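Beta-lactamase (Serratia marcescens, PDB 5GWA) probably hydrolyses the beta-lactam ring of antibiotics as a class A extended-spectrum beta-lactamase, and is caught here with avibactam covalently bound in its active site. Local coordinates at residues His42-Ser47 with Val156-Trp161; Thr83-Lys88 with Asp112-Asp117; Val248-Ser253 with Lys262-Ile267. One frame throughout, in Å; residues are numbered along the deposited sequence.

Contact 1. Residues His42-Ser47 with Val156-Trp161; sequences HYPMQS and VQYTNW. With NXL ((2S,5R)-1-formyl-5-[(sulfooxy)amino]piperidine-2-carboxamide), chain B.
The imidazole of His42 lies flat over the six-membered ring of Trp161 in a face-to-face stack, centroids 3.5 Å apart and planes only 7° from parallel. The two side chains run alongside each other in the same direction, and the far end of the imidazole comes close as well, His42 CE1 standing 3.3 Å from Trp161 CH2. Pro44 and Tyr158 are likewise side by side: Pro44 CG rests 4.1 Å from Tyr158 CE1, while the phenol OH is hydrogen-bonded to Asp252.

Gln46 and Gln157 meet differently, the amide planes of Gln46 and Gln157 being turned 80° apart. Gln46 has its CB directed away from the other segment, but the chain bends at chi2 (-70°) and brings NE2 back to Gln157 OE1 at 2.9 Å. That oxygen lies near the plane of the Gln46 amide, yet NE2 arrives above the carbonyl plane of Gln157 and not on a lone pair. Gln157 NE2 is held separately by Trp154 O, and Gln157 also belongs to a sodium site.

Between these side chains the backbones pair. Met45 N gives Asn160 O a nearly straight hydrogen bond of 2.8 Å, and Trp161 CA makes a CA-H...O contact of 3.1 Å with Tyr43 O beside the antiparallel, non-hydrogen-bonded pair Pro44-Trp161. A water bridges the next step, accepting from Gln46 N at 2.7 Å and donating to Gln157 O.

One residue on, Ser47 OG is bonded to avibactam CAN at 1.4 Å, and Ser47 N makes a weak hydrogen bond to avibactam OAC. The arrangement is that of the class A active site, where the end of the omega loop is fastened beside the segment leading into the acylated serine.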
loop_
_atom_site.group_PDB
_atom_site.type_symbol
_atom_site.label_atom_id
_atom_site.label_comp_id
_atom_site.label_asym_id
_atom_site.label_seq_id
_atom_site.Cartn_x
_atom_site.Cartn_y
_atom_site.Cartn_z
ATOM N N HIS A 42 -2.098 10.653 -24.328
ATOM C CA HIS A 42 -1.586 9.445 -23.691
ATOM C C HIS A 42 -1.797 9.549 -22.186
ATOM O O HIS A 42 -1.341 10.483 -21.548
ATOM C CB HIS A 42 -0.113 9.255 -24.018
ATOM C CG HIS A 42 0.114 8.866 -25.438
ATOM N ND1 HIS A 42 1.366 8.590 -25.959
ATOM C CD2 HIS A 42 -0.762 8.670 -26.443
ATOM C CE1 HIS A 42 1.238 8.224 -27.220
ATOM N NE2 HIS A 42 -0.037 8.257 -27.540
ATOM N N TYR A 43 -2.534 8.606 -21.630
ATOM C CA TYR A 43 -2.889 8.646 -20.237
ATOM C C TYR A 43 -2.141 7.560 -19.481
ATOM O O TYR A 43 -2.034 6.452 -19.940
ATOM C CB TYR A 43 -4.394 8.374 -20.147
ATOM C CG TYR A 43 -5.216 9.479 -20.761
ATOM C CD1 TYR A 43 -5.601 10.564 -20.010
ATOM C CD2 TYR A 43 -5.585 9.445 -22.081
ATOM C CE1 TYR A 43 -6.262 11.622 -20.584
ATOM C CE2 TYR A 43 -6.243 10.496 -22.680
ATOM C CZ TYR A 43 -6.598 11.579 -21.917
ATOM O OH TYR A 43 -7.286 12.625 -22.489
ATOM N N PRO A 44 -1.671 7.864 -18.276
ATOM C CA PRO A 44 -1.015 6.853 -17.493
ATOM C C PRO A 44 -2.023 5.843 -16.969
ATOM O O PRO A 44 -3.071 6.222 -16.437
ATOM C CB PRO A 44 -0.357 7.657 -16.374
ATOM C CG PRO A 44 -1.186 8.890 -16.262
ATOM C CD PRO A 44 -1.639 9.194 -17.648
ATOM N N MET A 45 -1.726 4.576 -17.187
ATOM C CA MET A 45 -2.686 3.506 -16.879
ATOM C C MET A 45 -2.791 3.185 -15.371
ATOM O O MET A 45 -3.862 2.735 -14.908
ATOM C CB MET A 45 -2.336 2.231 -17.643
ATOM C CG MET A 45 -2.623 2.332 -19.104
ATOM S SD MET A 45 -2.472 0.769 -19.967
ATOM C CE MET A 45 -0.705 0.609 -20.106
ATOM N N GLN A 46 -1.671 3.304 -14.653
ATOM C CA GLN A 46 -1.466 2.756 -13.301
ATOM C C GLN A 46 -2.051 1.351 -13.262
ATOM O O GLN A 46 -1.813 0.585 -14.205
ATOM C CB GLN A 46 -2.069 3.666 -12.271
ATOM C CG GLN A 46 -1.215 4.851 -11.921
ATOM C CD GLN A 46 0.020 4.474 -11.140
ATOM O OE1 GLN A 46 0.235 3.316 -10.793
ATOM N NE2 GLN A 46 0.893 5.476 -10.897
ATOM N N SER A 47 -2.877 1.034 -12.282
ATOM C CA SER A 47 -3.244 -0.362 -12.048
ATOM C C SER A 47 -4.178 -0.931 -13.108
ATOM O O SER A 47 -4.347 -2.158 -13.139
ATOM C CB SER A 47 -3.905 -0.583 -10.691
ATOM O OG SER A 47 -2.995 -0.456 -9.595
ATOM N N VAL A 156 7.903 7.433 -14.028
ATOM C CA VAL A 156 7.901 6.112 -14.655
ATOM C C VAL A 156 6.478 5.657 -15.032
ATOM O O VAL A 156 6.263 4.997 -16.057
ATOM C CB VAL A 156 8.568 5.062 -13.761
ATOM C CG1 VAL A 156 8.479 3.688 -14.400
ATOM C CG2 VAL A 156 10.026 5.435 -13.480
ATOM N N GLN A 157 5.494 6.088 -14.260
ATOM C CA GLN A 157 4.086 5.776 -14.578
ATOM C C GLN A 157 3.631 6.228 -15.968
ATOM O O GLN A 157 2.757 5.631 -16.553
ATOM C CB GLN A 157 3.117 6.343 -13.527
ATOM C CG GLN A 157 3.107 7.864 -13.435
ATOM C CD GLN A 157 2.391 8.352 -12.204
ATOM O OE1 GLN A 157 1.188 8.111 -12.038
ATOM N NE2 GLN A 157 3.058 9.212 -11.449
ATOM N N TYR A 158 4.195 7.326 -16.483
ATOM C CA TYR A 158 3.779 7.817 -17.768
ATOM C C TYR A 158 4.287 6.911 -18.913
ATOM O O TYR A 158 3.791 7.015 -20.043
ATOM C CB TYR A 158 4.200 9.293 -17.978
ATOM C CG TYR A 158 3.514 10.267 -17.040
ATOM C CD1 TYR A 158 2.312 10.856 -17.384
ATOM C CD2 TYR A 158 4.096 10.600 -15.831
ATOM C CE1 TYR A 158 1.685 11.770 -16.529
ATOM C CE2 TYR A 158 3.490 11.487 -14.972
ATOM C CZ TYR A 158 2.273 12.050 -15.324
ATOM O OH TYR A 158 1.700 12.958 -14.472
ATOM N N THR A 159 5.254 6.029 -18.630
ATOM C CA THR A 159 5.692 5.088 -19.655
ATOM C C THR A 159 4.716 3.959 -19.888
ATOM O O THR A 159 4.791 3.256 -20.904
ATOM C CB THR A 159 7.097 4.514 -19.393
ATOM O OG1 THR A 159 7.092 3.642 -18.254
ATOM C CG2 THR A 159 8.085 5.621 -19.162
ATOM N N ASN A 160 3.835 3.736 -18.918
ATOM C CA ASN A 160 2.740 2.790 -19.051
ATOM C C ASN A 160 1.476 3.556 -19.439
ATOM O O ASN A 160 0.673 3.936 -18.586
ATOM C CB ASN A 160 2.474 2.073 -17.739
ATOM C CG ASN A 160 3.540 1.085 -17.373
ATOM O OD1 ASN A 160 4.096 0.398 -18.222
ATOM N ND2 ASN A 160 3.780 0.944 -16.106
ATOM N N TRP A 161 1.337 3.842 -20.726
ATOM C CA TRP A 161 0.300 4.756 -21.192
ATOM C C TRP A 161 -0.651 4.106 -22.161
ATOM O O TRP A 161 -0.353 3.045 -22.743
ATOM C CB TRP A 161 0.922 6.003 -21.846
ATOM C CG TRP A 161 1.841 5.718 -23.038
ATOM C CD1 TRP A 161 3.205 5.793 -23.048
ATOM C CD2 TRP A 161 1.447 5.494 -24.400
ATOM N NE1 TRP A 161 3.685 5.485 -24.309
ATOM C CE2 TRP A 161 2.626 5.340 -25.162
ATOM C CE3 TRP A 161 0.221 5.408 -25.050
ATOM C CZ2 TRP A 161 2.597 5.041 -26.528
ATOM C CZ3 TRP A 161 0.210 5.139 -26.416
ATOM C CH2 TRP A 161 1.395 4.970 -27.124
HETATM O OAC NXL B . -3.260 1.804 -9.688
HETATM C CAN NXL B . -2.998 0.828 -8.994
HETATM N N NXL B . -2.540 0.872 -7.825
HETATM C CAJ NXL B . -2.549 -0.293 -6.966
HETATM C CA NXL B . -2.145 2.154 -7.257
HETATM C C NXL B . -0.693 2.302 -6.960
HETATM O O NXL B . 0.078 1.364 -7.048
HETATM N NAA NXL B . -0.340 3.489 -6.460
HETATM C CB NXL B . -2.959 2.405 -6.014
HETATM C CAH NXL B . -3.012 1.215 -5.086
HETATM C CAO NXL B . -3.480 -0.044 -5.803
HETATM N NAK NXL B . -4.894 -0.081 -6.232
HETATM O OAL NXL B . -5.491 1.082 -6.393
HETATM S SAR NXL B . -6.706 1.065 -7.327
HETATM O OAD NXL B . -7.815 0.956 -6.432
HETATM O OAE NXL B . -6.970 2.254 -8.060
HETATM O OAG NXL B . -6.297 -0.019 -8.477
HETATM O O HOH W 1 0.919 4.056 -15.125
#

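Contact 2. Residues Thr83-Lys88 with Asp112-Asp117; sequences TWSPLK and DNNGCD. With NXL ((2S,5R)-1-formyl-5-[(sulfooxy)amino]piperidine-2-carboxamide), chain B; SO4 (sulfate ion), chain D.
Asp112 grips the start of helix 86-90 through OD2, which accepts from Ser85 OG on its syn side and from Leu87 N, both at 2.8 Å. Its CG stands anti to the backbone N (chi1 -162°), with the carboxylate reaching across to Ser85 and Leu87. OD1 accepts from Gly115 N at 2.7 Å, the capping bond of Asp112 as N-cap of helix 113-123, so Asp112 serves two helix starts at once. Ser85 is the N-cap of helix 86-90: its OG accepts from Lys88 N at 3.1 Å and from Asn114 ND2 at 3.0 Å while donating to Asp112.

Of the remaining polar links, Asn113 N meets Trp84 O at 3.0 Å. Asn113 ND2 reaches Thr83 OG1 at 2.9 Å, nearly in its amide plane, and gives a second hydrogen bond to avibactam O; Asn113 OD1 takes one from Lys50.

Van der Waals contact is lighter: Leu87 packs CB and CG against the Asp112 carboxylate and brings CD1 near Gly115 CA, and Trp84 offers a ring face to avibactam, CD1 lying 3.4 Å from CAO.

Asp112 and Asn113 follow Ser111 in the class A SDN loop. Trp84 of the second subunit packs on Ser85; helix 100-109 backs Leu87 and Asp112 through Ser106, and helix 147-151 meets Thr83 and Asn113.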
loop_
_atom_site.group_PDB
_atom_site.type_symbol
_atom_site.label_atom_id
_atom_site.label_comp_id
_atom_site.label_asym_id
_atom_site.label_seq_id
_atom_site.Cartn_x
_atom_site.Cartn_y
_atom_site.Cartn_z
ATOM N N THR A 83 4.170 -1.125 -0.609
ATOM C CA THR A 83 3.298 -1.032 -1.731
ATOM C C THR A 83 1.954 -1.589 -1.301
ATOM O O THR A 83 1.869 -2.369 -0.340
ATOM C CB THR A 83 3.890 -1.841 -2.906
ATOM O OG1 THR A 83 3.223 -1.481 -4.102
ATOM C CG2 THR A 83 3.763 -3.342 -2.707
ATOM N N TRP A 84 0.904 -1.172 -1.968
ATOM C CA TRP A 84 -0.414 -1.718 -1.712
ATOM C C TRP A 84 -0.435 -3.220 -1.965
ATOM O O TRP A 84 -0.176 -3.664 -3.084
ATOM C CB TRP A 84 -1.440 -1.009 -2.588
ATOM C CG TRP A 84 -2.792 -1.673 -2.615
ATOM C CD1 TRP A 84 -3.221 -2.588 -3.536
ATOM C CD2 TRP A 84 -3.901 -1.457 -1.728
ATOM N NE1 TRP A 84 -4.517 -2.953 -3.284
ATOM C CE2 TRP A 84 -4.962 -2.275 -2.171
ATOM C CE3 TRP A 84 -4.123 -0.616 -0.634
ATOM C CZ2 TRP A 84 -6.203 -2.279 -1.569
ATOM C CZ3 TRP A 84 -5.319 -0.694 0.021
ATOM C CH2 TRP A 84 -6.352 -1.545 -0.424
ATOM N N SER A 85 -0.806 -4.003 -0.950
ATOM C CA SER A 85 -0.748 -5.457 -1.098
ATOM C C SER A 85 -1.569 -6.203 -0.057
ATOM O O SER A 85 -1.053 -6.614 0.975
ATOM C CB SER A 85 0.687 -5.961 -1.055
ATOM O OG SER A 85 0.769 -7.363 -1.333
ATOM N N PRO A 86 -2.825 -6.466 -0.376
ATOM C CA PRO A 86 -3.572 -7.391 0.460
ATOM C C PRO A 86 -2.908 -8.760 0.618
ATOM O O PRO A 86 -3.015 -9.359 1.696
ATOM C CB PRO A 86 -4.925 -7.473 -0.249
ATOM C CG PRO A 86 -5.054 -6.143 -0.963
ATOM C CD PRO A 86 -3.650 -5.833 -1.417
ATOM N N LEU A 87 -2.235 -9.282 -0.411
ATOM C CA LEU A 87 -1.546 -10.572 -0.244
ATOM C C LEU A 87 -0.547 -10.531 0.870
ATOM O O LEU A 87 -0.379 -11.510 1.626
ATOM C CB LEU A 87 -0.787 -11.016 -1.506
ATOM C CG LEU A 87 -1.666 -11.594 -2.568
ATOM C CD1 LEU A 87 -0.791 -11.745 -3.789
ATOM C CD2 LEU A 87 -2.293 -12.928 -2.170
ATOM N N LYS A 88 0.223 -9.443 0.956
ATOM C CA LYS A 88 1.233 -9.352 1.976
ATOM C C LYS A 88 0.584 -9.340 3.357
ATOM O O LYS A 88 1.057 -9.989 4.276
ATOM C CB LYS A 88 2.107 -8.136 1.775
ATOM C CG LYS A 88 3.170 -8.024 2.856
ATOM C CD LYS A 88 4.178 -6.952 2.591
ATOM C CE LYS A 88 5.333 -7.074 3.588
ATOM N NZ LYS A 88 6.115 -8.343 3.481
ATOM N N ASP A 112 -3.703 -5.993 -6.035
ATOM C CA ASP A 112 -2.416 -6.219 -5.395
ATOM C C ASP A 112 -1.221 -5.889 -6.265
ATOM O O ASP A 112 -1.117 -6.351 -7.424
ATOM C CB ASP A 112 -2.322 -7.674 -4.948
ATOM C CG ASP A 112 -1.252 -7.878 -3.929
ATOM O OD1 ASP A 112 -0.095 -7.973 -4.298
ATOM O OD2 ASP A 112 -1.590 -7.962 -2.743
ATOM N N ASN A 113 -0.281 -5.106 -5.751
ATOM C CA ASN A 113 0.906 -4.747 -6.545
ATOM C C ASN A 113 1.955 -5.843 -6.565
ATOM O O ASN A 113 2.672 -5.982 -7.564
ATOM C CB ASN A 113 1.506 -3.445 -6.053
ATOM C CG ASN A 113 0.736 -2.227 -6.531
ATOM O OD1 ASN A 113 0.048 -2.267 -7.526
ATOM N ND2 ASN A 113 0.915 -1.111 -5.837
ATOM N N ASN A 114 2.104 -6.592 -5.468
ATOM C CA ASN A 114 3.056 -7.703 -5.447
ATOM C C ASN A 114 2.607 -8.816 -6.375
ATOM O O ASN A 114 3.418 -9.384 -7.116
ATOM C CB ASN A 114 3.255 -8.208 -4.030
ATOM C CG ASN A 114 4.110 -7.280 -3.201
ATOM O OD1 ASN A 114 5.147 -6.777 -3.663
ATOM N ND2 ASN A 114 3.652 -6.994 -2.005
ATOM N N GLY A 115 1.306 -9.117 -6.358
ATOM C CA GLY A 115 0.757 -10.139 -7.256
ATOM C C GLY A 115 0.989 -9.755 -8.709
ATOM O O GLY A 115 1.380 -10.588 -9.566
ATOM N N CYS A 116 0.836 -8.477 -9.017
ATOM C CA CYS A 116 1.095 -7.955 -10.346
ATOM C C CYS A 116 2.536 -8.294 -10.787
ATOM O O CYS A 116 2.770 -8.892 -11.837
ATOM C CB CYS A 116 0.873 -6.446 -10.352
ATOM S SG CYS A 116 1.346 -5.602 -11.868
ATOM N N ASP A 117 3.496 -7.962 -9.957
ATOM C CA ASP A 117 4.881 -8.157 -10.328
ATOM C C ASP A 117 5.297 -9.612 -10.324
ATOM O O ASP A 117 6.096 -10.011 -11.178
ATOM C CB ASP A 117 5.800 -7.270 -9.482
ATOM C CG ASP A 117 5.676 -5.791 -9.834
ATOM O OD1 ASP A 117 4.890 -5.376 -10.734
ATOM O OD2 ASP A 117 6.389 -5.012 -9.185
HETATM O OAC NXL B . -3.260 1.804 -9.688
HETATM C CAN NXL B . -2.998 0.828 -8.994
HETATM N N NXL B . -2.540 0.872 -7.825
HETATM C CAJ NXL B . -2.549 -0.293 -6.966
HETATM C CA NXL B . -2.145 2.154 -7.257
HETATM C C NXL B . -0.693 2.302 -6.960
HETATM O O NXL B . 0.078 1.364 -7.048
HETATM N NAA NXL B . -0.340 3.489 -6.460
HETATM C CB NXL B . -2.959 2.405 -6.014
HETATM C CAH NXL B . -3.012 1.215 -5.086
HETATM C CAO NXL B . -3.480 -0.044 -5.803
HETATM N NAK NXL B . -4.894 -0.081 -6.232
HETATM O OAL NXL B . -5.491 1.082 -6.393
HETATM S SAR NXL B . -6.706 1.065 -7.327
HETATM O OAD NXL B . -7.815 0.956 -6.432
HETATM O OAE NXL B . -6.970 2.254 -8.060
HETATM O OAG NXL B . -6.297 -0.019 -8.477
HETATM S S SO4 D . 8.030 -7.446 6.333
HETATM O O1 SO4 D . 9.165 -7.410 7.291
HETATM O O2 SO4 D . 6.902 -6.720 6.906
HETATM O O3 SO4 D . 8.522 -6.794 5.094
HETATM O O4 SO4 D . 7.673 -8.851 5.977
#

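Contact 3. Residues Val248-Ser253 with Lys262-Ile267; sequences VYVSDS and KIIAEI
No flat group enters the interface where Val248 and Val250 meet Ile263, Ile264 and Ile267; branched aliphatic side chains make all of it. The one aromatic ring of the two segments, Tyr249, projects from the opposite face of the strand, where it packs on Asn231 and Ile233 and sends its OH to Thr167.

This is the alpha/beta part of the class A beta-lactamase fold: the C-terminal helix 257-276 covers one face of the five-stranded antiparallel sheet, here against strand 243-253. The axes of the short segments 248-251 and 262-267 run roughly antiparallel, at 149°, and approach to 8.8 Å.

Val248 and Ile264 pass alongside each other, pointing opposite ways, with Val248 CG1 3.9 Å from Ile264 CG1. The other methyl, Val248 CG2, meets Ile267 CG2 at 4.3 Å. Ile263 and Ile267, one helical turn apart, also rest on Val22 of strand 21-28, so the helix spans two neighbouring strands, and Tyr14 and Leu15 of helix 4-15 close in on Ile263.

Further on the strand changes course at Asp252, where two strand residues, Asp252 and Ser253, sit opposite the single Thr227, which fits a G1 beta bulge. With Val250 CG1 anti to the backbone N (chi1 -180°), its other methyl is the one presented to the helix: Val250 CG2 sits 3.8 Å from both Ile263 CG2 and Ile264 CG1.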
loop_
_atom_site.group_PDB
_atom_site.type_symbol
_atom_site.label_atom_id
_atom_site.label_comp_id
_atom_site.label_asym_id
_atom_site.label_seq_id
_atom_site.Cartn_x
_atom_site.Cartn_y
_atom_site.Cartn_z
ATOM N N VAL A 248 -12.409 5.576 -18.433
ATOM C CA VAL A 248 -12.232 6.972 -18.070
ATOM C C VAL A 248 -10.907 7.145 -17.354
ATOM O O VAL A 248 -10.610 6.434 -16.390
ATOM C CB VAL A 248 -13.381 7.529 -17.195
ATOM C CG1 VAL A 248 -13.165 9.001 -16.880
ATOM C CG2 VAL A 248 -14.733 7.311 -17.871
ATOM N N TYR A 249 -10.092 8.098 -17.826
ATOM C CA TYR A 249 -8.804 8.410 -17.223
ATOM C C TYR A 249 -8.801 9.869 -16.794
ATOM O O TYR A 249 -8.866 10.757 -17.630
ATOM C CB TYR A 249 -7.657 8.211 -18.235
ATOM C CG TYR A 249 -7.588 6.815 -18.749
ATOM C CD1 TYR A 249 -8.358 6.407 -19.821
ATOM C CD2 TYR A 249 -6.730 5.886 -18.168
ATOM C CE1 TYR A 249 -8.282 5.115 -20.300
ATOM C CE2 TYR A 249 -6.745 4.563 -18.557
ATOM C CZ TYR A 249 -7.524 4.191 -19.595
ATOM O OH TYR A 249 -7.445 2.886 -19.975
ATOM N N VAL A 250 -8.882 10.137 -15.488
ATOM C CA VAL A 250 -8.734 11.504 -14.987
ATOM C C VAL A 250 -7.271 11.739 -14.675
ATOM O O VAL A 250 -6.715 11.144 -13.740
ATOM C CB VAL A 250 -9.598 11.720 -13.716
ATOM C CG1 VAL A 250 -9.441 13.146 -13.211
ATOM C CG2 VAL A 250 -11.051 11.374 -13.966
ATOM N N SER A 251 -6.585 12.522 -15.526
ATOM C CA SER A 251 -5.141 12.623 -15.423
ATOM C C SER A 251 -4.668 14.022 -15.068
ATOM O O SER A 251 -5.373 14.982 -15.301
ATOM C CB SER A 251 -4.448 12.105 -16.698
ATOM O OG SER A 251 -4.579 13.026 -17.773
ATOM N N ASP A 252 -3.461 14.081 -14.509
ATOM C CA ASP A 252 -2.794 15.325 -14.142
ATOM C C ASP A 252 -3.727 16.328 -13.495
ATOM O O ASP A 252 -3.957 17.433 -13.981
ATOM C CB ASP A 252 -2.082 15.887 -15.364
ATOM C CG ASP A 252 -0.958 14.989 -15.828
ATOM O OD1 ASP A 252 -0.529 14.102 -15.056
ATOM O OD2 ASP A 252 -0.436 15.243 -16.942
ATOM N N SER A 253 -4.422 15.841 -12.466
ATOM C CA SER A 253 -5.492 16.580 -11.876
ATOM C C SER A 253 -5.063 17.382 -10.656
ATOM O O SER A 253 -4.364 16.892 -9.780
ATOM C CB SER A 253 -6.599 15.619 -11.463
ATOM O OG SER A 253 -7.677 16.304 -10.855
ATOM N N LYS A 262 -15.696 11.390 -8.630
ATOM C CA LYS A 262 -16.972 11.864 -9.068
ATOM C C LYS A 262 -17.016 12.159 -10.557
ATOM O O LYS A 262 -18.006 11.863 -11.212
ATOM C CB LYS A 262 -17.328 13.121 -8.259
ATOM C CG LYS A 262 -18.675 13.724 -8.576
ATOM C CD LYS A 262 -19.812 12.873 -8.044
ATOM C CE LYS A 262 -20.144 13.218 -6.600
ATOM N NZ LYS A 262 -21.106 12.249 -5.995
ATOM N N ILE A 263 -15.890 12.613 -11.122
ATOM C CA ILE A 263 -15.828 12.811 -12.571
ATOM C C ILE A 263 -16.110 11.514 -13.311
ATOM O O ILE A 263 -16.914 11.470 -14.248
ATOM C CB ILE A 263 -14.476 13.381 -13.010
ATOM C CG1 ILE A 263 -14.371 14.872 -12.621
ATOM C CG2 ILE A 263 -14.291 13.266 -14.516
ATOM C CD1 ILE A 263 -12.980 15.422 -12.646
ATOM N N ILE A 264 -15.494 10.431 -12.844
ATOM C CA ILE A 264 -15.739 9.128 -13.470
ATOM C C ILE A 264 -17.190 8.699 -13.321
ATOM O O ILE A 264 -17.832 8.263 -14.293
ATOM C CB ILE A 264 -14.816 8.031 -12.881
ATOM C CG1 ILE A 264 -13.340 8.448 -13.028
ATOM C CG2 ILE A 264 -15.067 6.689 -13.575
ATOM C CD1 ILE A 264 -12.345 7.549 -12.335
ATOM N N ALA A 265 -17.718 8.869 -12.111
ATOM C CA ALA A 265 -19.061 8.402 -11.772
ATOM C C ALA A 265 -20.116 9.162 -12.591
ATOM O O ALA A 265 -21.044 8.582 -13.134
ATOM C CB ALA A 265 -19.306 8.565 -10.269
ATOM N N GLU A 266 -19.911 10.477 -12.715
ATOM C CA GLU A 266 -20.856 11.331 -13.409
ATOM C C GLU A 266 -20.805 11.110 -14.914
ATOM O O GLU A 266 -21.845 10.981 -15.546
ATOM C CB GLU A 266 -20.607 12.792 -13.105
ATOM C CG GLU A 266 -20.953 13.178 -11.678
ATOM C CD GLU A 266 -22.438 13.432 -11.460
ATOM O OE1 GLU A 266 -23.281 13.044 -12.298
ATOM O OE2 GLU A 266 -22.752 14.018 -10.399
ATOM N N ILE A 267 -19.607 10.940 -15.468
ATOM C CA ILE A 267 -19.476 10.653 -16.903
ATOM C C ILE A 267 -20.134 9.305 -17.217
ATOM O O ILE A 267 -20.896 9.149 -18.166
ATOM C CB ILE A 267 -18.008 10.712 -17.391
ATOM C CG1 ILE A 267 -17.537 12.160 -17.419
ATOM C CG2 ILE A 267 -17.863 10.095 -18.774
ATOM C CD1 ILE A 267 -16.062 12.330 -17.634
#

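Overall arrangement
From the N terminus, strands 21-28 and 34-37 are laid down before the chain enters 42-47, whose partner 156-161 comes only after a long, mainly helical excursion. Contact 1 closes that large loop. Contact 2 is nested inside it and closes a smaller one between 83-88 and 112-117, in the helical part of the molecule. Contact 3 follows in series, a short return from the sheet into the C-terminal helix. Contacts 1 and 2 face avibactam together and touch where Ser47 OG packs on Asn113 OD1. Contact 1 also touches contact 3, with Tyr43 packed on Tyr249 and Ser251, whereas contacts 2 and 3 stay about 15 Å apart at their nearest atoms.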